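Local coordinates for peptidase M3B, oligoendopeptidase F (Enterococcus faecium, PDB 2QR4), which probably cleaves short peptides at internal bonds as a zinc-dependent metallopeptidase of family M3, at residues 460-463 / 464-468; 487-490 / 491-495; 446-449 / 450-454; 201-204 / 205-209; 469-472 / 473-477. All coordinates share one frame; numbering follows the deposited sequence.

The five contacts fall on four helices and one loop of the largely helical M3 fold. Contacts 1 and 5 are successive lengths of helix 461-476, their centres about 13 Å apart. Contact 3 ends the preceding helix 418-454, and Tyr463 OH of contact 1 meets its Glu452 OE1 at 2.5 Å. The loop of contact 2 packs on both contact 1 and contact 4, its centre about 11 Å and 10 Å from theirs; contacts 1 and 4 touch each other too. Lys487 NZ and Asp466 OD2, at 3.0 Å, tie it to contact 1, and Arg492 and Ser491 pack on Tyr201 and Tyr204 of contact 4. Contacts 1 and 4 also touch the second subunit. The family's zinc-binding HExxH signature is on helix 361-379, outside all five.

Contact 1. Residues 460-463 / 464-468; sequences TSEY and LSDSY
Ser465 OG gives its proton to Ser461 O over 2.6 Å, and the backbone N of Ser465 adds a second bond to the same oxygen at 2.9 Å, the two donors coming from opposite faces of the carbonyl plane. Two residues on, Ser467 repeats the pattern: its OG, 2.8 Å from Tyr463 O, and its N close on that carbonyl from both faces. Both serines can fold back like this because OG stands beside the backbone N and opposite the carbonyl carbon (chi1 -52° in Ser465, -71° in Ser467). Ser465 OG is also bonded to Trp490 NE1, so this hydroxyl links the helix to the following loop. All this happens at the start of helix 461-476, where Thr460 is the N-cap: its OG1 accepts from Tyr463 N at 3.1 Å, and its carbonyl takes Leu464 N. Ser467 OG also sits over the centre of one face of the Tyr463 ring, 3.7 Å above the plane. On the outer side Glu462 OE1 and Asp466 OD1 are like charges 4.3 Å apart, a strain probably eased because Asp466 has a salt bridge to Lys487 and Glu462 bonds Thr68 of the second subunit. Leu464 turns instead into the interior, its CD2 lying 3.7 Å from Thr460 O and its side chain packing on Met449 of helix 418-454.

Contact 2. Residues 487-490 / 491-495; sequences KFEW and SRIPH
Ser491 N and Arg492 N reach three residues back to Phe488 O and Glu489 O, both at 3.0 Å, as expected of a 3-10 turn. Ser491 OG adds a 2.8 Å bond to Phe488 O, arriving nearly end-on, so that one carbonyl carries two donors from a single residue. The CB of Ser491 meanwhile settles on one face of the Trp490 indole, 3.5 Å from the centroid of the six-membered ring, a CH-pi contact. The indole lies back beneath Ser491 because its CG stands between the backbone N and carbonyl carbon (chi1 57°). Past the turn, a water bridges Trp490 O and Ile493 O. Arg492 bends at chi3 to bring NH2 within 3.2 Å of Glu489 OE1, the carboxylate and guanidinium planes only 17° apart. Arg438 shares OE1 and Tyr468 OH bonds OE2; with two arginines at hand, the buried Glu489 carboxylate probably stays ionised.

Contact 3. Residues 446-449 / 450-454; sequences EHFM and HTEDE
His447 O receives Thr451 N at 3.0 Å, and Thr451 OG1 lies equally close to it. That hydroxyl is also 3.1 Å from Phe448 O, and its one proton can serve either carbonyl. With OG1 between the backbone N and carbonyl carbon (chi1 52°), CG2 is turned back over one face of the His447 ring, 3.8 Å from its centroid, as a CH-pi contact. Glu452 does the same to Phe448: its CG rests 3.7 Å from the ring centroid, over the face, and the chain then bends so that the carboxylate runs within 13° of parallel to the ring. The carboxylate is held at both oxygens, OE1 by Tyr463 OH and OE2 by Lys455. These are the last turns of helix 418-454, with i to i+4 backbone bonds. Helix 208-228 packs against Met449 and Asp453, helix 461-476 against Phe448 and Met449, and helix 234-240 borders His447 and His450.

Contact 4. Residues 201-204 / 205-209; sequences YSVY and EQFRN
Phe207 N finds Val203 O at 3.1 Å, the last regular bond of helix 190-206, and has a weak second acceptor in Tyr204 O. Before it, Glu205 N and Gln206 N bond Tyr201 O and Ser202 O in the usual way. Phe207 then leaves helical angles and occupies the N-cap position of helix 208-228, so the chain breaks and restarts there. Glu205 O is met twice by Arg208, weakly by its N at 3.3 Å and by NH2 at 2.9 Å, the oxygen lying in the guanidinium plane though NH2 stands above the carbonyl plane. A water gives a proton to Glu205 OE1 at 2.8 Å and makes a weak bond to Tyr201 O. The apolar part is slight. Phe207 lies alongside Val203, both side chains pointing the same way, with CD2 4.1 Å from Val203 CG1 and 3.3 Å from Val203 O at the ring edge. Further polar ends are met outside the break: Ser202 OG by Gly199 O, Tyr204 OH by Asn157, and Gln206 NE2 by Asp160 O of the second subunit. Phe207 meets its counterpart ring there, while Tyr201 and Tyr204 pack inward on helix 178-185 and the loop carrying Ser491 and Arg492.

Contact 5. Residues 469-472 / 473-477; sequences GKLN and AKYYG
Leu471 and Asn472 both set CG trans to the backbone N (chi1 -177° and -158°), which lays their side chains out beside those of Tyr475 and Tyr476, one turn later. These are the closing turns of helix 461-476, carried by i to i+4 bonds from Ala473 N through Tyr476 N, the shortest being Tyr476 N to Asn472 O at 2.8 Å. Leu471 CD1 touches two neighbours, Tyr475 CE1 at 3.8 Å and the Lys474 CE methylene at 3.9 Å; leucine and tyrosine run side by side, while the lysine chain crosses over and bends at chi3. The amide of Asn472 meets the CD2-CE2 side of the Tyr476 ring, the two planes 41° apart, with OD1 3.5 Å from CE2. What fixes this amide is Gln441 of helix 418-454, whose NE2 bonds OD1. Lys474 NZ is shared by Asn257 and Glu444, and Glu444 also takes Tyr475 OH, so both side chains are anchored at their ends. Gly477 leaves the helical run with positive phi, yet its N still closes a 2.8 Å bond to Ala473 O.

Contact 1. Residues 460-463 / 464-468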
loop_
_atom_site.group_PDB
_atom_site.type_symbol
_atom_site.label_atom_id
_atom_site.label_comp_id
_atom_site.label_asym_id
_atom_site.label_seq_id
_atom_site.Cartn_x
_atom_site.Cartn_y
_atom_site.Cartn_z
ATOM N N THR A 460 3.850 12.959 7.392
ATOM C CA THR A 460 5.117 12.261 7.641
ATOM C C THR A 460 5.115 11.617 9.039
ATOM O O THR A 460 4.375 12.055 9.936
ATOM C CB THR A 460 6.279 13.256 7.583
ATOM O OG1 THR A 460 6.108 14.220 8.630
ATOM C CG2 THR A 460 6.311 13.988 6.228
ATOM N N SER A 461 5.964 10.616 9.256
ATOM C CA SER A 461 6.104 10.076 10.607
ATOM C C SER A 461 6.458 11.129 11.637
ATOM O O SER A 461 6.011 11.042 12.786
ATOM C CB SER A 461 7.118 8.938 10.683
ATOM O OG SER A 461 8.365 9.342 10.188
ATOM N N GLU A 462 7.268 12.114 11.251
ATOM C CA GLU A 462 7.646 13.156 12.214
ATOM C C GLU A 462 6.392 13.915 12.656
ATOM O O GLU A 462 6.140 14.070 13.840
ATOM C CB GLU A 462 8.688 14.122 11.640
ATOM C CG GLU A 462 9.301 15.100 12.686
ATOM C CD GLU A 462 10.380 16.034 12.085
ATOM O OE1 GLU A 462 10.214 17.277 12.151
ATOM O OE2 GLU A 462 11.388 15.531 11.526
ATOM N N TYR A 463 5.604 14.375 11.694
ATOM C CA TYR A 463 4.427 15.154 12.003
ATOM C C TYR A 463 3.398 14.330 12.779
ATOM O O TYR A 463 2.759 14.825 13.709
ATOM C CB TYR A 463 3.793 15.668 10.721
ATOM C CG TYR A 463 2.622 16.569 10.972
ATOM C CD1 TYR A 463 2.777 17.744 11.699
ATOM C CD2 TYR A 463 1.360 16.249 10.500
ATOM C CE1 TYR A 463 1.702 18.589 11.933
ATOM C CE2 TYR A 463 0.278 17.088 10.725
ATOM C CZ TYR A 463 0.456 18.259 11.435
ATOM O OH TYR A 463 -0.609 19.101 11.670
ATOM N N LEU A 464 3.231 13.079 12.385
ATOM C CA LEU A 464 2.254 12.199 13.054
ATOM C C LEU A 464 2.665 11.998 14.515
ATOM O O LEU A 464 1.844 12.079 15.429
ATOM C CB LEU A 464 2.172 10.851 12.335
ATOM C CG LEU A 464 0.978 10.380 11.485
ATOM C CD1 LEU A 464 -0.084 11.415 11.216
ATOM C CD2 LEU A 464 1.457 9.765 10.218
ATOM N N SER A 465 3.956 11.776 14.724
ATOM C CA SER A 465 4.484 11.465 16.040
ATOM C C SER A 465 4.467 12.655 16.978
ATOM O O SER A 465 3.984 12.534 18.104
ATOM C CB SER A 465 5.872 10.858 15.918
ATOM O OG SER A 465 5.822 9.764 15.006
ATOM N N ASP A 466 4.954 13.805 16.518
ATOM C CA ASP A 466 4.850 15.038 17.309
ATOM C C ASP A 466 3.385 15.345 17.654
ATOM O O ASP A 466 3.078 15.781 18.762
ATOM C CB ASP A 466 5.475 16.240 16.570
ATOM C CG ASP A 466 6.989 16.079 16.334
ATOM O OD1 ASP A 466 7.569 16.876 15.548
ATOM O OD2 ASP A 466 7.606 15.157 16.922
ATOM N N SER A 467 2.483 15.127 16.696
ATOM C CA SER A 467 1.074 15.388 16.906
ATOM C C SER A 467 0.521 14.421 17.942
ATOM O O SER A 467 -0.153 14.825 18.890
ATOM C CB SER A 467 0.319 15.255 15.592
ATOM O OG SER A 467 0.639 16.338 14.751
ATOM N N TYR A 468 0.833 13.142 17.771
ATOM C CA TYR A 468 0.361 12.128 18.710
ATOM C C TYR A 468 0.940 12.336 20.104
ATOM O O TYR A 468 0.218 12.279 21.102
ATOM C CB TYR A 468 0.670 10.717 18.215
ATOM C CG TYR A 468 -0.043 9.664 19.009
ATOM C CD1 TYR A 468 -1.316 9.248 18.657
ATOM C CD2 TYR A 468 0.544 9.098 20.119
ATOM C CE1 TYR A 468 -1.979 8.293 19.390
ATOM C CE2 TYR A 468 -0.106 8.129 20.857
ATOM C CZ TYR A 468 -1.368 7.740 20.496
ATOM O OH TYR A 468 -2.010 6.781 21.244
#

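Contact 2. Residues 487-490 / 491-495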
loop_
_atom_site.group_PDB
_atom_site.type_symbol
_atom_site.label_atom_id
_atom_site.label_comp_id
_atom_site.label_asym_id
_atom_site.label_seq_id
_atom_site.Cartn_x
_atom_site.Cartn_y
_atom_site.Cartn_z
ATOM N N LYS A 487 5.249 8.544 21.415
ATOM C CA LYS A 487 4.983 9.316 20.202
ATOM C C LYS A 487 4.713 8.404 18.998
ATOM O O LYS A 487 4.124 8.838 18.009
ATOM C CB LYS A 487 6.147 10.262 19.884
ATOM C CG LYS A 487 6.403 11.289 20.954
ATOM C CD LYS A 487 7.687 12.050 20.694
ATOM C CE LYS A 487 7.567 12.924 19.481
ATOM N NZ LYS A 487 8.608 13.993 19.501
ATOM N N PHE A 488 5.137 7.144 19.082
ATOM C CA PHE A 488 5.028 6.236 17.937
ATOM C C PHE A 488 3.871 5.255 18.065
ATOM O O PHE A 488 3.603 4.472 17.150
ATOM C CB PHE A 488 6.353 5.498 17.717
ATOM C CG PHE A 488 7.554 6.412 17.730
ATOM C CD1 PHE A 488 7.732 7.367 16.725
ATOM C CD2 PHE A 488 8.487 6.338 18.751
ATOM C CE1 PHE A 488 8.834 8.215 16.725
ATOM C CE2 PHE A 488 9.608 7.194 18.764
ATOM C CZ PHE A 488 9.776 8.126 17.751
ATOM N N GLU A 489 3.158 5.316 19.186
ATOM C CA GLU A 489 2.007 4.425 19.372
ATOM C C GLU A 489 0.977 4.447 18.216
ATOM O O GLU A 489 0.402 3.419 17.910
ATOM C CB GLU A 489 1.316 4.665 20.728
ATOM C CG GLU A 489 0.128 3.727 20.979
ATOM C CD GLU A 489 -0.465 3.877 22.365
ATOM O OE1 GLU A 489 -0.772 2.839 22.997
ATOM O OE2 GLU A 489 -0.618 5.030 22.829
ATOM N N TRP A 490 0.756 5.591 17.564
ATOM C CA TRP A 490 -0.232 5.650 16.461
ATOM C C TRP A 490 -0.011 4.536 15.448
ATOM O O TRP A 490 -0.956 4.104 14.781
ATOM C CB TRP A 490 -0.204 7.000 15.730
ATOM C CG TRP A 490 1.140 7.306 15.185
ATOM C CD1 TRP A 490 2.136 8.028 15.795
ATOM C CD2 TRP A 490 1.669 6.869 13.930
ATOM N NE1 TRP A 490 3.256 8.060 14.989
ATOM C CE2 TRP A 490 2.993 7.356 13.839
ATOM C CE3 TRP A 490 1.154 6.103 12.876
ATOM C CZ2 TRP A 490 3.809 7.107 12.732
ATOM C CZ3 TRP A 490 1.967 5.856 11.772
ATOM C CH2 TRP A 490 3.279 6.355 11.714
ATOM N N SER A 491 1.229 4.060 15.353
ATOM C CA SER A 491 1.613 3.156 14.287
ATOM C C SER A 491 1.297 1.690 14.570
ATOM O O SER A 491 1.422 0.851 13.682
ATOM C CB SER A 491 3.106 3.322 13.953
ATOM O OG SER A 491 3.937 2.796 14.977
ATOM N N ARG A 492 0.892 1.373 15.792
ATOM C CA ARG A 492 0.630 -0.024 16.125
ATOM C C ARG A 492 -0.854 -0.321 16.337
ATOM O O ARG A 492 -1.232 -1.458 16.627
ATOM C CB ARG A 492 1.457 -0.467 17.332
ATOM C CG ARG A 492 1.156 0.291 18.604
ATOM C CD ARG A 492 2.139 -0.077 19.734
ATOM N NE ARG A 492 1.682 -1.222 20.503
ATOM C CZ ARG A 492 0.849 -1.148 21.538
ATOM N NH1 ARG A 492 0.480 -2.259 22.164
ATOM N NH2 ARG A 492 0.375 0.029 21.946
ATOM N N ILE A 493 -1.692 0.692 16.136
ATOM C CA ILE A 493 -3.139 0.583 16.377
ATOM C C ILE A 493 -3.909 0.169 15.117
ATOM O O ILE A 493 -4.107 0.973 14.224
ATOM C CB ILE A 493 -3.674 1.924 16.888
ATOM C CG1 ILE A 493 -3.028 2.242 18.245
ATOM C CG2 ILE A 493 -5.190 1.902 16.987
ATOM C CD1 ILE A 493 -3.353 3.614 18.740
ATOM N N PRO A 494 -4.347 -1.094 15.052
ATOM C CA PRO A 494 -5.056 -1.668 13.891
ATOM C C PRO A 494 -6.314 -0.878 13.514
ATOM O O PRO A 494 -6.693 -0.825 12.340
ATOM C CB PRO A 494 -5.471 -3.082 14.374
ATOM C CG PRO A 494 -4.591 -3.382 15.552
ATOM C CD PRO A 494 -4.221 -2.054 16.170
ATOM N N HIS A 495 -6.952 -0.263 14.501
ATOM C CA HIS A 495 -8.242 0.380 14.279
ATOM C C HIS A 495 -8.166 1.586 13.381
ATOM O O HIS A 495 -9.180 2.000 12.823
ATOM C CB HIS A 495 -8.915 0.740 15.596
ATOM C CG HIS A 495 -9.399 -0.454 16.351
ATOM N ND1 HIS A 495 -8.641 -1.080 17.319
ATOM C CD2 HIS A 495 -10.545 -1.164 16.251
ATOM C CE1 HIS A 495 -9.314 -2.111 17.799
ATOM N NE2 HIS A 495 -10.473 -2.181 17.171
HETATM O O HOH W 1 -2.119 2.589 12.981
#

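Contact 3. Residues 446-449 / 450-454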
loop_
_atom_site.group_PDB
_atom_site.type_symbol
_atom_site.label_atom_id
_atom_site.label_comp_id
_atom_site.label_asym_id
_atom_site.label_seq_id
_atom_site.Cartn_x
_atom_site.Cartn_y
_atom_site.Cartn_z
ATOM N N GLU A 446 -7.714 10.010 14.794
ATOM C CA GLU A 446 -8.182 9.548 13.488
ATOM C C GLU A 446 -8.742 10.701 12.677
ATOM O O GLU A 446 -8.403 10.871 11.507
ATOM C CB GLU A 446 -9.211 8.433 13.611
ATOM C CG GLU A 446 -9.741 7.946 12.273
ATOM C CD GLU A 446 -10.527 6.630 12.380
ATOM O OE1 GLU A 446 -11.021 6.302 13.480
ATOM O OE2 GLU A 446 -10.654 5.923 11.353
ATOM N N HIS A 447 -9.580 11.518 13.305
ATOM C CA HIS A 447 -10.186 12.625 12.588
ATOM C C HIS A 447 -9.128 13.649 12.200
ATOM O O HIS A 447 -9.147 14.177 11.086
ATOM C CB HIS A 447 -11.305 13.278 13.398
ATOM C CG HIS A 447 -12.171 14.186 12.586
ATOM N ND1 HIS A 447 -12.526 15.450 13.005
ATOM C CD2 HIS A 447 -12.738 14.020 11.368
ATOM C CE1 HIS A 447 -13.288 16.019 12.088
ATOM N NE2 HIS A 447 -13.432 15.172 11.084
ATOM N N PHE A 448 -8.209 13.923 13.124
ATOM C CA PHE A 448 -7.096 14.854 12.881
ATOM C C PHE A 448 -6.292 14.449 11.637
ATOM O O PHE A 448 -5.961 15.290 10.811
ATOM C CB PHE A 448 -6.210 14.940 14.128
ATOM C CG PHE A 448 -4.884 15.625 13.908
ATOM C CD1 PHE A 448 -4.767 17.001 14.035
ATOM C CD2 PHE A 448 -3.745 14.885 13.609
ATOM C CE1 PHE A 448 -3.538 17.633 13.863
ATOM C CE2 PHE A 448 -2.508 15.513 13.417
ATOM C CZ PHE A 448 -2.406 16.890 13.556
HETATM N N MSE A 449 -6.013 13.158 11.484
HETATM C CA MSE A 449 -5.286 12.681 10.309
HETATM C C MSE A 449 -6.042 12.916 9.002
HETATM O O MSE A 449 -5.438 13.308 8.011
HETATM C CB MSE A 449 -4.950 11.189 10.431
HETATM C CG MSE A 449 -3.780 10.895 11.345
HETATM SE SE MSE A 449 -3.299 8.986 11.308
HETATM C CE MSE A 449 -4.950 8.218 12.059
ATOM N N HIS A 450 -7.350 12.649 8.986
ATOM C CA HIS A 450 -8.133 12.862 7.771
ATOM C C HIS A 450 -8.227 14.343 7.392
ATOM O O HIS A 450 -8.023 14.705 6.232
ATOM C CB HIS A 450 -9.538 12.284 7.888
ATOM C CG HIS A 450 -9.583 10.792 7.953
ATOM N ND1 HIS A 450 -9.843 10.009 6.850
ATOM C CD2 HIS A 450 -9.432 9.937 8.992
ATOM C CE1 HIS A 450 -9.828 8.737 7.201
ATOM N NE2 HIS A 450 -9.584 8.667 8.496
ATOM N N THR A 451 -8.555 15.190 8.364
ATOM C CA THR A 451 -8.705 16.626 8.092
ATOM C C THR A 451 -7.394 17.272 7.659
ATOM O O THR A 451 -7.390 18.115 6.774
ATOM C CB THR A 451 -9.291 17.380 9.291
ATOM O OG1 THR A 451 -8.523 17.060 10.463
ATOM C CG2 THR A 451 -10.747 16.951 9.494
ATOM N N GLU A 452 -6.292 16.854 8.278
ATOM C CA GLU A 452 -4.963 17.339 7.915
ATOM C C GLU A 452 -4.584 16.955 6.496
ATOM O O GLU A 452 -4.193 17.806 5.698
ATOM C CB GLU A 452 -3.927 16.821 8.903
ATOM C CG GLU A 452 -3.993 17.536 10.255
ATOM C CD GLU A 452 -3.683 19.036 10.151
ATOM O OE1 GLU A 452 -2.489 19.397 10.085
ATOM O OE2 GLU A 452 -4.627 19.857 10.145
ATOM N N ASP A 453 -4.721 15.675 6.173
ATOM C CA ASP A 453 -4.455 15.198 4.816
ATOM C C ASP A 453 -5.344 15.879 3.769
ATOM O O ASP A 453 -4.909 16.182 2.663
ATOM C CB ASP A 453 -4.633 13.677 4.727
ATOM C CG ASP A 453 -4.536 13.172 3.303
ATOM O OD1 ASP A 453 -3.413 12.911 2.833
ATOM O OD2 ASP A 453 -5.587 13.044 2.646
ATOM N N GLU A 454 -6.598 16.108 4.113
ATOM C CA GLU A 454 -7.498 16.741 3.172
ATOM C C GLU A 454 -7.042 18.173 2.883
ATOM O O GLU A 454 -7.093 18.611 1.741
ATOM C CB GLU A 454 -8.951 16.637 3.655
ATOM C CG GLU A 454 -9.735 17.930 3.693
ATOM C CD GLU A 454 -10.405 18.141 5.060
ATOM O OE1 GLU A 454 -9.942 19.036 5.815
ATOM O OE2 GLU A 454 -11.373 17.397 5.387
HETATM O O HOH W 2 -9.059 5.377 9.283
#

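Contact 4. Residues 201-204 / 205-209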
loop_
_atom_site.group_PDB
_atom_site.type_symbol
_atom_site.label_atom_id
_atom_site.label_comp_id
_atom_site.label_asym_id
_atom_site.label_seq_id
_atom_site.Cartn_x
_atom_site.Cartn_y
_atom_site.Cartn_z
ATOM N N TYR A 201 8.714 -0.613 21.534
ATOM C CA TYR A 201 8.725 0.678 20.862
ATOM C C TYR A 201 9.992 0.956 20.064
ATOM O O TYR A 201 9.957 1.737 19.124
ATOM C CB TYR A 201 8.374 1.811 21.822
ATOM C CG TYR A 201 6.883 1.901 22.034
ATOM C CD1 TYR A 201 6.070 2.513 21.094
ATOM C CD2 TYR A 201 6.281 1.323 23.138
ATOM C CE1 TYR A 201 4.684 2.572 21.264
ATOM C CE2 TYR A 201 4.905 1.377 23.318
ATOM C CZ TYR A 201 4.116 2.015 22.378
ATOM O OH TYR A 201 2.749 2.078 22.554
ATOM N N SER A 202 11.103 0.310 20.402
ATOM C CA SER A 202 12.299 0.496 19.582
ATOM C C SER A 202 12.010 0.047 18.147
ATOM O O SER A 202 12.515 0.615 17.199
ATOM C CB SER A 202 13.507 -0.254 20.163
ATOM O OG SER A 202 13.292 -1.657 20.148
ATOM N N VAL A 203 11.163 -0.960 17.992
ATOM C CA VAL A 203 10.838 -1.468 16.667
ATOM C C VAL A 203 9.836 -0.586 15.914
ATOM O O VAL A 203 10.004 -0.341 14.726
ATOM C CB VAL A 203 10.329 -2.939 16.736
ATOM C CG1 VAL A 203 9.819 -3.396 15.379
ATOM C CG2 VAL A 203 11.451 -3.858 17.219
ATOM N N TYR A 204 8.788 -0.121 16.589
ATOM C CA TYR A 204 7.866 0.822 15.947
ATOM C C TYR A 204 8.555 2.103 15.524
ATOM O O TYR A 204 8.265 2.650 14.464
ATOM C CB TYR A 204 6.612 1.071 16.800
ATOM C CG TYR A 204 5.741 -0.137 16.719
ATOM C CD1 TYR A 204 5.035 -0.424 15.557
ATOM C CD2 TYR A 204 5.711 -1.060 17.753
ATOM C CE1 TYR A 204 4.281 -1.577 15.449
ATOM C CE2 TYR A 204 4.960 -2.207 17.659
ATOM C CZ TYR A 204 4.247 -2.462 16.508
ATOM O OH TYR A 204 3.507 -3.607 16.428
ATOM N N GLU A 205 9.496 2.567 16.330
ATOM C CA GLU A 205 10.278 3.729 15.954
ATOM C C GLU A 205 11.098 3.455 14.681
ATOM O O GLU A 205 11.136 4.270 13.760
ATOM C CB GLU A 205 11.174 4.165 17.114
ATOM C CG GLU A 205 12.299 5.141 16.722
ATOM C CD GLU A 205 13.012 5.752 17.928
ATOM O OE1 GLU A 205 13.137 5.081 18.974
ATOM O OE2 GLU A 205 13.457 6.911 17.831
ATOM N N GLN A 206 11.756 2.308 14.623
ATOM C CA GLN A 206 12.532 1.980 13.440
ATOM C C GLN A 206 11.680 2.000 12.170
ATOM O O GLN A 206 12.139 2.435 11.114
ATOM C CB GLN A 206 13.152 0.597 13.583
ATOM C CG GLN A 206 14.269 0.319 12.581
ATOM C CD GLN A 206 14.615 -1.155 12.522
ATOM O OE1 GLN A 206 14.464 -1.894 13.512
ATOM N NE2 GLN A 206 15.074 -1.600 11.364
ATOM N N PHE A 207 10.442 1.531 12.268
ATOM C CA PHE A 207 9.616 1.386 11.075
ATOM C C PHE A 207 8.517 2.431 10.966
ATOM O O PHE A 207 7.515 2.202 10.292
ATOM C CB PHE A 207 9.037 -0.033 10.956
ATOM C CG PHE A 207 10.080 -1.080 10.721
ATOM C CD1 PHE A 207 10.407 -1.476 9.442
ATOM C CD2 PHE A 207 10.760 -1.644 11.781
ATOM C CE1 PHE A 207 11.381 -2.430 9.220
ATOM C CE2 PHE A 207 11.725 -2.601 11.566
ATOM C CZ PHE A 207 12.042 -2.987 10.279
ATOM N N ARG A 208 8.727 3.589 11.588
ATOM C CA ARG A 208 7.692 4.622 11.630
ATOM C C ARG A 208 7.363 5.230 10.265
ATOM O O ARG A 208 6.221 5.624 10.006
ATOM C CB ARG A 208 8.066 5.710 12.619
ATOM C CG ARG A 208 9.355 6.436 12.310
ATOM C CD ARG A 208 9.674 7.385 13.454
ATOM N NE ARG A 208 10.711 8.337 13.102
ATOM C CZ ARG A 208 11.995 8.024 12.962
ATOM N NH1 ARG A 208 12.867 8.968 12.648
ATOM N NH2 ARG A 208 12.411 6.774 13.141
ATOM N N ASN A 209 8.368 5.305 9.405
ATOM C CA ASN A 209 8.202 5.793 8.043
ATOM C C ASN A 209 7.345 4.834 7.198
ATOM O O ASN A 209 6.488 5.260 6.433
ATOM C CB ASN A 209 9.564 5.984 7.374
ATOM C CG ASN A 209 10.460 6.974 8.108
ATOM O OD1 ASN A 209 11.589 6.651 8.450
ATOM N ND2 ASN A 209 9.970 8.183 8.323
HETATM O O HOH W 3 11.395 4.126 20.946
#

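Contact 5. Residues 469-472 / 473-477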
loop_
_atom_site.group_PDB
_atom_site.type_symbol
_atom_site.label_atom_id
_atom_site.label_comp_id
_atom_site.label_asym_id
_atom_site.label_seq_id
_atom_site.Cartn_x
_atom_site.Cartn_y
_atom_site.Cartn_z
ATOM N N GLY A 469 2.241 12.594 20.177
ATOM C CA GLY A 469 2.846 12.971 21.458
ATOM C C GLY A 469 2.103 14.088 22.181
ATOM O O GLY A 469 1.869 14.006 23.392
ATOM N N LYS A 470 1.715 15.133 21.453
ATOM C CA LYS A 470 1.036 16.267 22.094
ATOM C C LYS A 470 -0.351 15.903 22.602
ATOM O O LYS A 470 -0.743 16.304 23.702
ATOM C CB LYS A 470 0.949 17.470 21.151
ATOM C CG LYS A 470 2.234 18.266 21.101
ATOM C CD LYS A 470 2.380 19.068 19.815
ATOM C CE LYS A 470 3.776 19.714 19.780
ATOM N NZ LYS A 470 3.808 20.904 18.900
ATOM N N LEU A 471 -1.080 15.135 21.798
ATOM C CA LEU A 471 -2.445 14.736 22.123
ATOM C C LEU A 471 -2.408 13.839 23.355
ATOM O O LEU A 471 -3.247 13.949 24.251
ATOM C CB LEU A 471 -3.077 13.996 20.935
ATOM C CG LEU A 471 -4.537 13.549 21.017
ATOM C CD1 LEU A 471 -5.471 14.737 21.020
ATOM C CD2 LEU A 471 -4.875 12.627 19.853
ATOM N N ASN A 472 -1.406 12.971 23.415
ATOM C CA ASN A 472 -1.263 12.083 24.558
ATOM C C ASN A 472 -1.070 12.863 25.858
ATOM O O ASN A 472 -1.676 12.537 26.880
ATOM C CB ASN A 472 -0.105 11.107 24.347
ATOM C CG ASN A 472 -0.244 9.853 25.200
ATOM O OD1 ASN A 472 -1.065 8.985 24.927
ATOM N ND2 ASN A 472 0.562 9.760 26.231
ATOM N N ALA A 473 -0.243 13.903 25.803
ATOM C CA ALA A 473 0.084 14.712 26.977
ATOM C C ALA A 473 -1.127 15.511 27.416
ATOM O O ALA A 473 -1.349 15.692 28.612
ATOM C CB ALA A 473 1.271 15.655 26.675
ATOM N N LYS A 474 -1.903 15.987 26.439
ATOM C CA LYS A 474 -3.151 16.703 26.708
ATOM C C LYS A 474 -4.120 15.791 27.464
ATOM O O LYS A 474 -4.763 16.205 28.424
ATOM C CB LYS A 474 -3.800 17.159 25.390
ATOM C CG LYS A 474 -5.089 17.989 25.558
ATOM C CD LYS A 474 -5.692 18.482 24.219
ATOM C CE LYS A 474 -6.579 17.393 23.583
ATOM N NZ LYS A 474 -7.413 17.865 22.419
ATOM N N TYR A 475 -4.224 14.544 27.013
ATOM C CA TYR A 475 -5.100 13.586 27.652
ATOM C C TYR A 475 -4.610 13.161 29.034
ATOM O O TYR A 475 -5.346 13.210 29.998
ATOM C CB TYR A 475 -5.316 12.376 26.749
ATOM C CG TYR A 475 -6.495 12.541 25.835
ATOM C CD1 TYR A 475 -6.453 13.448 24.799
ATOM C CD2 TYR A 475 -7.668 11.802 26.026
ATOM C CE1 TYR A 475 -7.534 13.626 23.960
ATOM C CE2 TYR A 475 -8.752 11.962 25.189
ATOM C CZ TYR A 475 -8.676 12.887 24.157
ATOM O OH TYR A 475 -9.734 13.090 23.308
ATOM N N TYR A 476 -3.354 12.785 29.159
ATOM C CA TYR A 476 -2.924 12.248 30.433
ATOM C C TYR A 476 -2.548 13.275 31.480
ATOM O O TYR A 476 -2.613 12.982 32.673
ATOM C CB TYR A 476 -1.825 11.214 30.228
ATOM C CG TYR A 476 -2.404 9.930 29.675
ATOM C CD1 TYR A 476 -3.019 8.995 30.515
ATOM C CD2 TYR A 476 -2.393 9.676 28.314
ATOM C CE1 TYR A 476 -3.554 7.821 30.000
ATOM C CE2 TYR A 476 -2.939 8.516 27.798
ATOM C CZ TYR A 476 -3.501 7.592 28.641
ATOM O OH TYR A 476 -4.030 6.451 28.110
ATOM N N GLY A 477 -2.171 14.476 31.049
ATOM C CA GLY A 477 -1.843 15.534 31.993
ATOM C C GLY A 477 -0.465 15.408 32.614
ATOM O O GLY A 477 0.286 14.500 32.282
#